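Local coordinates for aldehyde dehydrogenase family protein (Pseudomonas syringae pv. tomato, PDB 5IUW) that probably oxidises aldehydes to carboxylic acids with NAD(P)+ as electron acceptor, and binds NAD and indole-3-acetic acid, at residues A230-M235 and M253-E258; V165-P170 and K191-S196; T464-G469 and D478-A483. All coordinates share one frame; numbering follows the deposited sequence.

Interaction 1. Residues A230-M235 and M253-E258; sequences ALALHM and MIYAGE. With NAD (nicotinamide-adenine-dinucleotide), chain C.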
loop_
_atom_site.group_PDB
_atom_site.type_symbol
_atom_site.label_atom_id
_atom_site.label_comp_id
_atom_site.label_asym_id
_atom_site.label_seq_id
_atom_site.Cartn_x
_atom_site.Cartn_y
_atom_site.Cartn_z
ATOM N N ALA A 230 8.513 12.910 35.077
ATOM C CA ALA A 230 8.446 11.553 35.608
ATOM C C ALA A 230 7.982 10.543 34.544
ATOM O O ALA A 230 8.542 9.465 34.436
ATOM C CB ALA A 230 7.538 11.496 36.830
ATOM N N LEU A 231 6.974 10.890 33.753
ATOM C CA LEU A 231 6.568 9.999 32.660
ATOM C C LEU A 231 7.667 9.811 31.599
ATOM O O LEU A 231 7.903 8.698 31.131
ATOM C CB LEU A 231 5.293 10.514 31.988
ATOM C CG LEU A 231 4.038 10.494 32.865
ATOM C CD1 LEU A 231 2.904 11.212 32.156
ATOM C CD2 LEU A 231 3.663 9.068 33.211
ATOM N N ALA A 232 8.332 10.901 31.225
ATOM C CA ALA A 232 9.370 10.851 30.199
ATOM C C ALA A 232 10.585 10.056 30.669
ATOM O O ALA A 232 11.291 9.461 29.863
ATOM C CB ALA A 232 9.771 12.251 29.800
ATOM N N LEU A 233 10.808 10.030 31.976
ATOM C CA LEU A 233 11.913 9.272 32.556
ATOM C C LEU A 233 11.514 7.866 33.006
ATOM O O LEU A 233 12.345 7.119 33.499
ATOM C CB LEU A 233 12.500 10.025 33.760
ATOM C CG LEU A 233 13.399 11.206 33.418
ATOM C CD1 LEU A 233 13.673 12.039 34.678
ATOM C CD2 LEU A 233 14.700 10.675 32.821
ATOM N N HIS A 234 10.242 7.510 32.876
ATOM C CA HIS A 234 9.811 6.246 33.457
ATOM C C HIS A 234 10.349 5.058 32.681
ATOM O O HIS A 234 10.331 5.051 31.458
ATOM C CB HIS A 234 8.294 6.151 33.540
ATOM C CG HIS A 234 7.830 5.172 34.569
ATOM N ND1 HIS A 234 7.874 3.811 34.370
ATOM C CD2 HIS A 234 7.377 5.354 35.831
ATOM C CE1 HIS A 234 7.433 3.197 35.454
ATOM N NE2 HIS A 234 7.127 4.110 36.356
ATOM N N MET A 235 10.808 4.048 33.403
ATOM C CA MET A 235 11.476 2.911 32.790
ATOM C C MET A 235 10.500 1.907 32.173
ATOM O O MET A 235 10.919 0.984 31.483
ATOM C CB MET A 235 12.362 2.204 33.814
ATOM C CG MET A 235 13.499 3.060 34.323
ATOM S SD MET A 235 14.731 3.395 33.038
ATOM C CE MET A 235 15.487 1.805 32.764
ATOM N N MET A 253 14.041 14.084 24.477
ATOM C CA MET A 253 15.011 13.167 23.868
ATOM C C MET A 253 16.072 12.819 24.894
ATOM O O MET A 253 16.482 11.669 25.027
ATOM C CB MET A 253 15.653 13.780 22.620
ATOM C CG MET A 253 14.642 14.091 21.513
ATOM S SD MET A 253 15.341 14.484 19.897
ATOM C CE MET A 253 15.963 12.864 19.418
ATOM N N ILE A 254 16.499 13.831 25.636
ATOM C CA ILE A 254 17.490 13.632 26.682
ATOM C C ILE A 254 16.956 12.660 27.744
ATOM O O ILE A 254 17.625 11.690 28.080
ATOM C CB ILE A 254 17.907 14.982 27.303
ATOM C CG1 ILE A 254 18.733 15.777 26.286
ATOM C CG2 ILE A 254 18.714 14.772 28.586
ATOM C CD1 ILE A 254 18.994 17.231 26.686
ATOM N N TYR A 255 15.736 12.895 28.233
ATOM C CA TYR A 255 15.100 11.985 29.193
ATOM C C TYR A 255 15.038 10.541 28.714
ATOM O O TYR A 255 15.228 9.616 29.491
ATOM C CB TYR A 255 13.675 12.438 29.507
ATOM C CG TYR A 255 13.575 13.740 30.253
ATOM C CD1 TYR A 255 14.578 14.151 31.114
ATOM C CD2 TYR A 255 12.456 14.557 30.095
ATOM C CE1 TYR A 255 14.471 15.350 31.798
ATOM C CE2 TYR A 255 12.338 15.748 30.768
ATOM C CZ TYR A 255 13.340 16.144 31.620
ATOM O OH TYR A 255 13.210 17.333 32.283
ATOM N N ALA A 256 14.734 10.351 27.440
ATOM C CA ALA A 256 14.657 9.008 26.900
ATOM C C ALA A 256 16.038 8.353 26.877
ATOM O O ALA A 256 16.174 7.184 27.181
ATOM C CB ALA A 256 14.054 9.032 25.517
ATOM N N GLY A 257 17.064 9.121 26.536
ATOM C CA GLY A 257 18.416 8.596 26.548
ATOM C C GLY A 257 18.912 8.277 27.948
ATOM O O GLY A 257 19.683 7.344 28.127
ATOM N N GLU A 258 18.465 9.056 28.931
ATOM C CA GLU A 258 18.839 8.860 30.328
ATOM C C GLU A 258 18.135 7.678 30.967
ATOM O O GLU A 258 18.579 7.181 31.994
ATOM C CB GLU A 258 18.532 10.116 31.156
ATOM C CG GLU A 258 19.481 11.276 30.901
ATOM C CD GLU A 258 19.121 12.525 31.689
ATOM O OE1 GLU A 258 18.065 12.544 32.352
ATOM O OE2 GLU A 258 19.896 13.499 31.641
HETATM P PA NAD C . 5.504 23.633 26.616
HETATM O O1A NAD C . 6.629 22.890 25.939
HETATM O O2A NAD C . 6.043 24.587 27.624
HETATM O O5B NAD C . 4.592 22.567 27.383
HETATM C C5B NAD C . 3.895 21.572 26.603
HETATM C C4B NAD C . 3.718 20.301 27.502
HETATM O O4B NAD C . 4.887 19.858 27.900
HETATM C C3B NAD C . 2.949 20.685 28.749
HETATM O O3B NAD C . 2.043 19.716 29.041
HETATM C C2B NAD C . 4.085 20.784 29.806
HETATM O O2B NAD C . 3.507 20.707 31.186
HETATM C C1B NAD C . 4.871 19.804 29.498
HETATM N N9A NAD C . 6.215 19.975 30.040
HETATM C C8A NAD C . 6.826 21.139 30.348
HETATM N N7A NAD C . 8.052 20.845 30.845
HETATM C C5A NAD C . 8.207 19.491 30.836
HETATM C C6A NAD C . 9.250 18.668 31.219
HETATM N N6A NAD C . 10.493 19.045 31.751
HETATM N N1A NAD C . 9.160 17.337 31.113
HETATM C C2A NAD C . 8.020 16.804 30.614
HETATM N N3A NAD C . 6.975 17.605 30.233
HETATM C C4A NAD C . 7.078 18.951 30.340
HETATM O O3 NAD C . 4.678 24.374 25.494
HETATM P PN NAD C . 3.354 25.279 25.730
HETATM O O1N NAD C . 3.622 26.224 26.870
HETATM O O2N NAD C . 2.221 24.355 26.097
HETATM O O5D NAD C . 3.081 26.187 24.438
HETATM C C5D NAD C . 2.657 25.671 23.179
HETATM C C4D NAD C . 3.875 25.265 22.251
HETATM O O4D NAD C . 3.498 24.166 21.679
HETATM C C3D NAD C . 4.162 26.225 21.102
HETATM O O3D NAD C . 5.503 26.333 20.845
HETATM C C2D NAD C . 3.457 25.564 19.885
HETATM O O2D NAD C . 4.078 25.967 18.567
HETATM C C1D NAD C . 3.610 24.327 20.082
HETATM N N1N NAD C . 2.552 23.588 19.415
HETATM C C2N NAD C . 2.875 22.670 18.433
HETATM C C3N NAD C . 1.854 21.968 17.784
HETATM C C7N NAD C . 2.205 20.961 16.687
HETATM O O7N NAD C . 3.319 20.967 16.198
HETATM N N7N NAD C . 1.256 20.052 16.240
HETATM C C4N NAD C . 0.526 22.187 18.131
HETATM C C5N NAD C . 0.206 23.099 19.121
HETATM C C6N NAD C . 1.231 23.804 19.768
#
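Tyr-255 meets Ala-232 and Leu-233 at its two ortho carbons. The methyl of Ala-232 approaches one of them, CB lying 3.6 Å from Tyr-255 CD2. Leu-233 serves the other ortho carbon, its CD2 standing 3.9 Å from Tyr-255 CD1, with CG of the leucine equally near that atom. Both partners come in obliquely to the ring. The tyrosine is set by a first torsion that puts CG opposite its own carbonyl carbon (chi1 -67°), which carries the ring off helix 246-258 toward Ala-232 at the end of helix 224-232. Leu-233 is turned in the same sense, and Leu-233 CD2 dips to 3.5 Å from the carbonyl oxygen Tyr-255 O, a contact without hydrogen-bond character; that oxygen accepts instead from the hydroxyl of Ser-259. The extended side chain of Glu-258 borders the same methyl, Glu-258 OE1 being 3.9 Å from Leu-233 CD2.

The two helices belong to the Rossmann-like NAD-binding domain of the aldehyde dehydrogenase fold, where they precede and follow strand 239-243 in sequence, and the contact lies beside the adenine of the cofactor. At the far end of the tyrosine, NAD N6A donates to Tyr-255 OH over 3.3 Å with an N-H...O angle of 160°, nearly straight though long. The amino group lies in the plane of the phenol ring, and NAD N1A is also at the ring edge, 3.6 Å from Tyr-255 CE2. On the same helix, Ile-254 and Ala-256 pack against Ile-254 and Met-253 of the second subunit, while the ammonium group of Lys-262 donates hydrogen bonds to the carbonyl oxygens of Ala-232 and His-234.

Interaction 2. Residues V165-P170 and K191-S196; sequences VPWNFP and KPSEKS. With NAD (nicotinamide-adenine-dinucleotide), chain C; IAC (1H-indol-3-ylacetic acid), chain D.
Two loops at the carboxyl ends of the parallel strands 149-164 and 187-191 form part of the NAD site in the Rossmann-like domain, and here Val-165 to Pro-170 faces Lys-191 to Ser-196. The strand pairing continues into the loops through one bond, Val-165 N to Lys-191 O, 3.3 Å long with an N-H...O angle of 165°. Farther along, the Lys-195 chain runs beside Trp-167 in the same direction and lays its CD over the five-membered ring, a CH-pi contact of 3.6 Å to the centroid. The indole is raised toward it because CG sits between backbone N and carbonyl carbon (chi1 52°). At the indole rim, Trp-167 NE1 makes a weak, bent bond to the pyrophosphate oxygen NAD O1N.

The adenosine ribose is gripped from both segments. NAD O3B donates to Val-165 O, while NAD O2B donates to Glu-194 OE1 over 2.8 Å and weakly accepts from Lys-191 NZ. That ammonium group also donates to Pro-192 O, from above the carbonyl plane; its positive charge near the carboxylate probably helps polarise the ribose hydroxyl. On the substrate side, Phe-169 offers a ring face to the indole of the bound indole-3-acetic acid, with IAC C2 3.5 Å above its plane. Ser-193 OG closes an ST turn by accepting from Lys-195 N at 3.0 Å. One water ties the loops together, donating to Pro-166 O at 2.7 Å, accepting from Ser-193 N and hydrogen-bonding Ser-196 OG.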
loop_
_atom_site.group_PDB
_atom_site.type_symbol
_atom_site.label_atom_id
_atom_site.label_comp_id
_atom_site.label_asym_id
_atom_site.label_seq_id
_atom_site.Cartn_x
_atom_site.Cartn_y
_atom_site.Cartn_z
ATOM N N VAL A 165 0.704 17.066 26.282
ATOM C CA VAL A 165 0.111 17.997 25.329
ATOM C C VAL A 165 0.054 19.447 25.841
ATOM O O VAL A 165 0.212 19.688 27.046
ATOM C CB VAL A 165 -1.309 17.515 24.948
ATOM C CG1 VAL A 165 -1.234 16.158 24.290
ATOM C CG2 VAL A 165 -2.179 17.462 26.162
ATOM N N PRO A 166 -0.161 20.415 24.919
ATOM C CA PRO A 166 -0.101 21.823 25.295
ATOM C C PRO A 166 -1.481 22.415 25.545
ATOM O O PRO A 166 -2.486 21.709 25.555
ATOM C CB PRO A 166 0.551 22.464 24.076
ATOM C CG PRO A 166 -0.041 21.680 22.926
ATOM C CD PRO A 166 -0.356 20.286 23.461
ATOM N N TRP A 167 -1.512 23.720 25.734
ATOM C CA TRP A 167 -2.725 24.409 26.155
ATOM C C TRP A 167 -3.494 25.129 25.036
ATOM O O TRP A 167 -4.590 25.603 25.267
ATOM C CB TRP A 167 -2.374 25.413 27.249
ATOM C CG TRP A 167 -1.267 26.346 26.890
ATOM C CD1 TRP A 167 0.047 26.238 27.253
ATOM C CD2 TRP A 167 -1.368 27.535 26.098
ATOM N NE1 TRP A 167 0.765 27.290 26.745
ATOM C CE2 TRP A 167 -0.080 28.103 26.034
ATOM C CE3 TRP A 167 -2.428 28.187 25.450
ATOM C CZ2 TRP A 167 0.183 29.287 25.337
ATOM C CZ3 TRP A 167 -2.165 29.362 24.752
ATOM C CH2 TRP A 167 -0.867 29.900 24.706
ATOM N N ASN A 168 -2.936 25.223 23.831
ATOM C CA ASN A 168 -3.591 26.065 22.832
ATOM C C ASN A 168 -4.809 25.406 22.152
ATOM O O ASN A 168 -5.784 26.082 21.842
ATOM C CB ASN A 168 -2.581 26.542 21.791
ATOM C CG ASN A 168 -1.970 25.415 20.991
ATOM O OD1 ASN A 168 -1.772 24.309 21.487
ATOM N ND2 ASN A 168 -1.645 25.706 19.735
ATOM N N PHE A 169 -4.751 24.104 21.916
ATOM C CA PHE A 169 -5.939 23.342 21.548
ATOM C C PHE A 169 -5.984 22.110 22.446
ATOM O O PHE A 169 -5.588 21.023 22.022
ATOM C CB PHE A 169 -5.921 22.912 20.077
ATOM C CG PHE A 169 -5.964 24.044 19.090
ATOM C CD1 PHE A 169 -7.168 24.496 18.581
ATOM C CD2 PHE A 169 -4.789 24.632 18.637
ATOM C CE1 PHE A 169 -7.207 25.528 17.658
ATOM C CE2 PHE A 169 -4.815 25.660 17.709
ATOM C CZ PHE A 169 -6.027 26.113 17.219
ATOM N N PRO A 170 -6.444 22.277 23.692
ATOM C CA PRO A 170 -6.333 21.238 24.727
ATOM C C PRO A 170 -6.996 19.915 24.327
ATOM O O PRO A 170 -6.352 18.871 24.331
ATOM C CB PRO A 170 -7.063 21.854 25.934
ATOM C CG PRO A 170 -7.076 23.319 25.677
ATOM C CD PRO A 170 -7.131 23.483 24.186
ATOM N N LYS A 191 -1.165 13.472 29.885
ATOM C CA LYS A 191 -0.658 14.519 30.745
ATOM C C LYS A 191 -0.940 15.901 30.150
ATOM O O LYS A 191 -0.146 16.441 29.382
ATOM C CB LYS A 191 0.830 14.254 30.978
ATOM C CG LYS A 191 1.624 15.390 31.496
ATOM C CD LYS A 191 1.062 15.926 32.739
ATOM C CE LYS A 191 1.785 17.198 33.050
ATOM N NZ LYS A 191 1.701 18.171 31.935
ATOM N N PRO A 192 -2.098 16.481 30.500
ATOM C CA PRO A 192 -2.497 17.762 29.917
ATOM C C PRO A 192 -1.661 18.908 30.450
ATOM O O PRO A 192 -1.061 18.770 31.501
ATOM C CB PRO A 192 -3.944 17.907 30.366
ATOM C CG PRO A 192 -3.971 17.199 31.668
ATOM C CD PRO A 192 -3.056 16.024 31.520
ATOM N N SER A 193 -1.647 20.027 29.743
ATOM C CA SER A 193 -0.952 21.202 30.226
ATOM C C SER A 193 -1.537 21.654 31.552
ATOM O O SER A 193 -2.746 21.565 31.770
ATOM C CB SER A 193 -1.039 22.338 29.210
ATOM O OG SER A 193 -0.548 23.537 29.761
ATOM N N GLU A 194 -0.681 22.165 32.432
ATOM C CA GLU A 194 -1.158 22.734 33.679
ATOM C C GLU A 194 -1.941 24.032 33.424
ATOM O O GLU A 194 -2.619 24.523 34.309
ATOM C CB GLU A 194 0.010 22.986 34.645
ATOM C CG GLU A 194 0.982 24.064 34.197
ATOM C CD GLU A 194 2.115 23.552 33.301
ATOM O OE1 GLU A 194 2.019 22.445 32.722
ATOM O OE2 GLU A 194 3.116 24.279 33.176
ATOM N N LYS A 195 -1.856 24.566 32.208
ATOM C CA LYS A 195 -2.610 25.759 31.840
ATOM C C LYS A 195 -3.999 25.407 31.314
ATOM O O LYS A 195 -4.840 26.277 31.143
ATOM C CB LYS A 195 -1.858 26.574 30.786
ATOM C CG LYS A 195 -0.611 27.294 31.286
ATOM C CD LYS A 195 0.169 27.860 30.124
ATOM C CE LYS A 195 1.214 28.860 30.570
ATOM N NZ LYS A 195 1.931 28.388 31.775
ATOM N N SER A 196 -4.233 24.133 31.042
ATOM C CA SER A 196 -5.536 23.719 30.526
ATOM C C SER A 196 -5.866 22.258 30.834
ATOM O O SER A 196 -6.023 21.462 29.925
ATOM C CB SER A 196 -5.596 23.955 29.018
ATOM O OG SER A 196 -4.608 23.173 28.365
HETATM P PA NAD C . 5.504 23.633 26.616
HETATM O O1A NAD C . 6.629 22.890 25.939
HETATM O O2A NAD C . 6.043 24.587 27.624
HETATM O O5B NAD C . 4.592 22.567 27.383
HETATM C C5B NAD C . 3.895 21.572 26.603
HETATM C C4B NAD C . 3.718 20.301 27.502
HETATM O O4B NAD C . 4.887 19.858 27.900
HETATM C C3B NAD C . 2.949 20.685 28.749
HETATM O O3B NAD C . 2.043 19.716 29.041
HETATM C C2B NAD C . 4.085 20.784 29.806
HETATM O O2B NAD C . 3.507 20.707 31.186
HETATM C C1B NAD C . 4.871 19.804 29.498
HETATM N N9A NAD C . 6.215 19.975 30.040
HETATM C C8A NAD C . 6.826 21.139 30.348
HETATM N N7A NAD C . 8.052 20.845 30.845
HETATM C C5A NAD C . 8.207 19.491 30.836
HETATM C C6A NAD C . 9.250 18.668 31.219
HETATM N N6A NAD C . 10.493 19.045 31.751
HETATM N N1A NAD C . 9.160 17.337 31.113
HETATM C C2A NAD C . 8.020 16.804 30.614
HETATM N N3A NAD C . 6.975 17.605 30.233
HETATM C C4A NAD C . 7.078 18.951 30.340
HETATM O O3 NAD C . 4.678 24.374 25.494
HETATM P PN NAD C . 3.354 25.279 25.730
HETATM O O1N NAD C . 3.622 26.224 26.870
HETATM O O2N NAD C . 2.221 24.355 26.097
HETATM O O5D NAD C . 3.081 26.187 24.438
HETATM C C5D NAD C . 2.657 25.671 23.179
HETATM C C4D NAD C . 3.875 25.265 22.251
HETATM O O4D NAD C . 3.498 24.166 21.679
HETATM C C3D NAD C . 4.162 26.225 21.102
HETATM O O3D NAD C . 5.503 26.333 20.845
HETATM C C2D NAD C . 3.457 25.564 19.885
HETATM O O2D NAD C . 4.078 25.967 18.567
HETATM C C1D NAD C . 3.610 24.327 20.082
HETATM N N1N NAD C . 2.552 23.588 19.415
HETATM C C2N NAD C . 2.875 22.670 18.433
HETATM C C3N NAD C . 1.854 21.968 17.784
HETATM C C7N NAD C . 2.205 20.961 16.687
HETATM O O7N NAD C . 3.319 20.967 16.198
HETATM N N7N NAD C . 1.256 20.052 16.240
HETATM C C4N NAD C . 0.526 22.187 18.131
HETATM C C5N NAD C . 0.206 23.099 19.121
HETATM C C6N NAD C . 1.231 23.804 19.768
HETATM C C IAC D . -5.378 23.360 12.634
HETATM C C1 IAC D . -5.358 23.386 13.996
HETATM C C2 IAC D . -6.550 23.623 14.728
HETATM C C3 IAC D . -7.741 23.832 14.045
HETATM C C4 IAC D . -7.767 23.808 12.653
HETATM C C5 IAC D . -6.601 23.573 11.939
HETATM C C7 IAC D . -4.053 23.151 14.410
HETATM C C8 IAC D . -3.259 22.981 13.295
HETATM C C17 IAC D . -3.618 23.097 15.848
HETATM C C18 IAC D . -2.125 23.241 15.953
HETATM N N IAC D . -4.068 23.106 12.195
HETATM O O2 IAC D . -1.614 24.324 16.346
HETATM O O3 IAC D . -1.417 22.245 15.665
HETATM O O HOH W 1 -3.718 20.359 27.599
#

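Interaction 3. Residues T464-G469 and D478-A483; sequences TAPFGG and DKSLHA. With IAC (1H-indol-3-ylacetic acid), chain D.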
loop_
_atom_site.group_PDB
_atom_site.type_symbol
_atom_site.label_atom_id
_atom_site.label_comp_id
_atom_site.label_asym_id
_atom_site.label_seq_id
_atom_site.Cartn_x
_atom_site.Cartn_y
_atom_site.Cartn_z
ATOM N N THR A 464 -7.250 13.182 6.660
ATOM C CA THR A 464 -6.452 12.410 5.710
ATOM C C THR A 464 -5.027 12.958 5.537
ATOM O O THR A 464 -4.182 12.289 4.959
ATOM C CB THR A 464 -7.104 12.341 4.300
ATOM O OG1 THR A 464 -6.978 13.606 3.641
ATOM C CG2 THR A 464 -8.573 11.943 4.395
ATOM N N ALA A 465 -4.764 14.160 6.049
ATOM C CA ALA A 465 -3.469 14.810 5.848
ATOM C C ALA A 465 -2.544 14.681 7.053
ATOM O O ALA A 465 -2.822 15.241 8.102
ATOM C CB ALA A 465 -3.665 16.272 5.518
ATOM N N PRO A 466 -1.432 13.939 6.897
ATOM C CA PRO A 466 -0.404 13.871 7.941
ATOM C C PRO A 466 0.087 15.269 8.287
ATOM O O PRO A 466 0.257 16.094 7.391
ATOM C CB PRO A 466 0.732 13.065 7.307
ATOM C CG PRO A 466 0.199 12.490 6.068
ATOM C CD PRO A 466 -1.061 13.197 5.682
ATOM N N PHE A 467 0.331 15.508 9.568
ATOM C CA PHE A 467 0.673 16.822 10.070
ATOM C C PHE A 467 1.865 16.690 11.007
ATOM O O PHE A 467 1.850 15.850 11.897
ATOM C CB PHE A 467 -0.539 17.438 10.788
ATOM C CG PHE A 467 -0.302 18.804 11.343
ATOM C CD1 PHE A 467 0.355 18.973 12.555
ATOM C CD2 PHE A 467 -0.773 19.927 10.677
ATOM C CE1 PHE A 467 0.569 20.228 13.075
ATOM C CE2 PHE A 467 -0.571 21.197 11.209
ATOM C CZ PHE A 467 0.105 21.338 12.412
ATOM N N GLY A 468 2.892 17.515 10.801
ATOM C CA GLY A 468 4.101 17.468 11.619
ATOM C C GLY A 468 5.298 18.144 10.959
ATOM O O GLY A 468 5.193 18.645 9.843
ATOM N N GLY A 469 6.440 18.138 11.639
ATOM C CA GLY A 469 7.530 19.023 11.276
ATOM C C GLY A 469 8.724 18.420 10.560
ATOM O O GLY A 469 9.009 17.231 10.694
ATOM N N ASP A 478 1.016 13.529 13.022
ATOM C CA ASP A 478 -0.317 13.333 13.589
ATOM C C ASP A 478 -1.348 13.371 12.460
ATOM O O ASP A 478 -1.065 13.906 11.386
ATOM C CB ASP A 478 -0.635 14.407 14.635
ATOM C CG ASP A 478 0.041 14.147 15.976
ATOM O OD1 ASP A 478 0.407 12.986 16.263
ATOM O OD2 ASP A 478 0.204 15.110 16.747
ATOM N N LYS A 479 -2.533 12.811 12.718
ATOM C CA LYS A 479 -3.589 12.627 11.716
ATOM C C LYS A 479 -3.160 11.626 10.631
ATOM O O LYS A 479 -2.021 11.204 10.598
ATOM C CB LYS A 479 -3.995 13.961 11.074
ATOM C CG LYS A 479 -4.408 15.031 12.084
ATOM C CD LYS A 479 -5.169 16.166 11.414
ATOM C CE LYS A 479 -4.287 16.933 10.454
ATOM N NZ LYS A 479 -5.080 17.761 9.522
ATOM N N SER A 480 -4.103 11.253 9.762
ATOM C CA SER A 480 -3.918 10.235 8.712
ATOM C C SER A 480 -3.564 8.865 9.279
ATOM O O SER A 480 -3.517 8.676 10.492
ATOM C CB SER A 480 -2.854 10.672 7.699
ATOM O OG SER A 480 -1.541 10.335 8.121
ATOM N N LEU A 481 -3.328 7.912 8.388
ATOM C CA LEU A 481 -2.925 6.576 8.788
ATOM C C LEU A 481 -1.483 6.548 9.315
ATOM O O LEU A 481 -1.127 5.667 10.080
ATOM C CB LEU A 481 -3.092 5.613 7.611
ATOM C CG LEU A 481 -4.522 5.580 7.033
ATOM C CD1 LEU A 481 -4.666 4.614 5.864
ATOM C CD2 LEU A 481 -5.555 5.277 8.114
ATOM N N HIS A 482 -0.666 7.516 8.904
ATOM C CA HIS A 482 0.734 7.556 9.328
ATOM C C HIS A 482 0.903 7.800 10.830
ATOM O O HIS A 482 1.934 7.457 11.399
ATOM C CB HIS A 482 1.506 8.626 8.550
ATOM C CG HIS A 482 1.587 8.353 7.081
ATOM N ND1 HIS A 482 2.543 7.527 6.529
ATOM C CD2 HIS A 482 0.828 8.798 6.050
ATOM C CE1 HIS A 482 2.368 7.478 5.219
ATOM N NE2 HIS A 482 1.329 8.232 4.906
ATOM N N ALA A 483 -0.104 8.379 11.470
ATOM C CA ALA A 483 -0.043 8.576 12.918
ATOM C C ALA A 483 0.007 7.245 13.671
ATOM O O ALA A 483 0.582 7.165 14.735
ATOM C CB ALA A 483 -1.218 9.393 13.388
HETATM C C IAC D . -5.378 23.360 12.634
HETATM C C1 IAC D . -5.358 23.386 13.996
HETATM C C2 IAC D . -6.550 23.623 14.728
HETATM C C3 IAC D . -7.741 23.832 14.045
HETATM C C4 IAC D . -7.767 23.808 12.653
HETATM C C5 IAC D . -6.601 23.573 11.939
HETATM C C7 IAC D . -4.053 23.151 14.410
HETATM C C8 IAC D . -3.259 22.981 13.295
HETATM C C17 IAC D . -3.618 23.097 15.848
HETATM C C18 IAC D . -2.125 23.241 15.953
HETATM N N IAC D . -4.068 23.106 12.195
HETATM O O2 IAC D . -1.614 24.324 16.346
HETATM O O3 IAC D . -1.417 22.245 15.665
#
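Thr-464 brings its carbonyl oxygen against Ser-480, with O 3.4 Å from Ser-480 CB; the same oxygen is hydrogen-bonded to Tyr-139 of the third subunit. At Ala-465 the carbonyl oxygen faces the Lys-479 chain, lying 3.2 Å from CE, while the lysine's NZ bonds to the carbonyl of Asp-462. Pro-466 sets CG 3.4 Å from Ser-480 OG and also touches His-482 CD2, the two side chains slanting past each other. That serine hydroxyl donates to Lys-479 O and accepts from His-482 N in an ST turn.

Phe-467 forms a single antiparallel bridge, a hydrogen-bonded pair, with Asp-478. Phe-467 N donates to Asp-478 O over 2.8 Å, and Asp-478 N returns a bond to Phe-467 O over 2.7 Å, both donors in the acceptor's carbonyl plane. With CG anti to the backbone nitrogen (chi1 -180°), the phenyl projects past Lys-479 CE to the active site, where Phe-467 CZ is 3.7 Å from IAC O3. Trp-176 meets this ring edge-to-face, and Cys-302 and Thr-303 adjoin it.

The Asp-478 carboxylate forms salt bridges with Lys-177 and Lys-486, which should keep it ionised. The paired backbone bonds hold the base of Phe-467 beside Asp-478, and its apolar ring forms part of the wall around the bound acid.

NAD joins interactions 1 and 2: Tyr-255 meets its adenine, whereas 165-170 and 191-196 both bind the adenosine ribose hydroxyls, and 165-170 also borders the pyrophosphate and nicotinamide. Their centres are 20 Å apart, yet they touch directly, Leu-231 CD1 packing 3.9 Å from Lys-191 CB. Interactions 2 and 3 share the indole-3-acetic acid through Phe-169 and Phe-467, although their nearest atoms are about 8 Å apart; Cys-302 N also hydrogen-bonds this ligand. Interactions 1 and 3 have centres about 25 Å apart and do not touch, but each reaches the second subunit. The series thus runs from the adenine end of the cofactor, through the nicotinamide, to the substrate pocket.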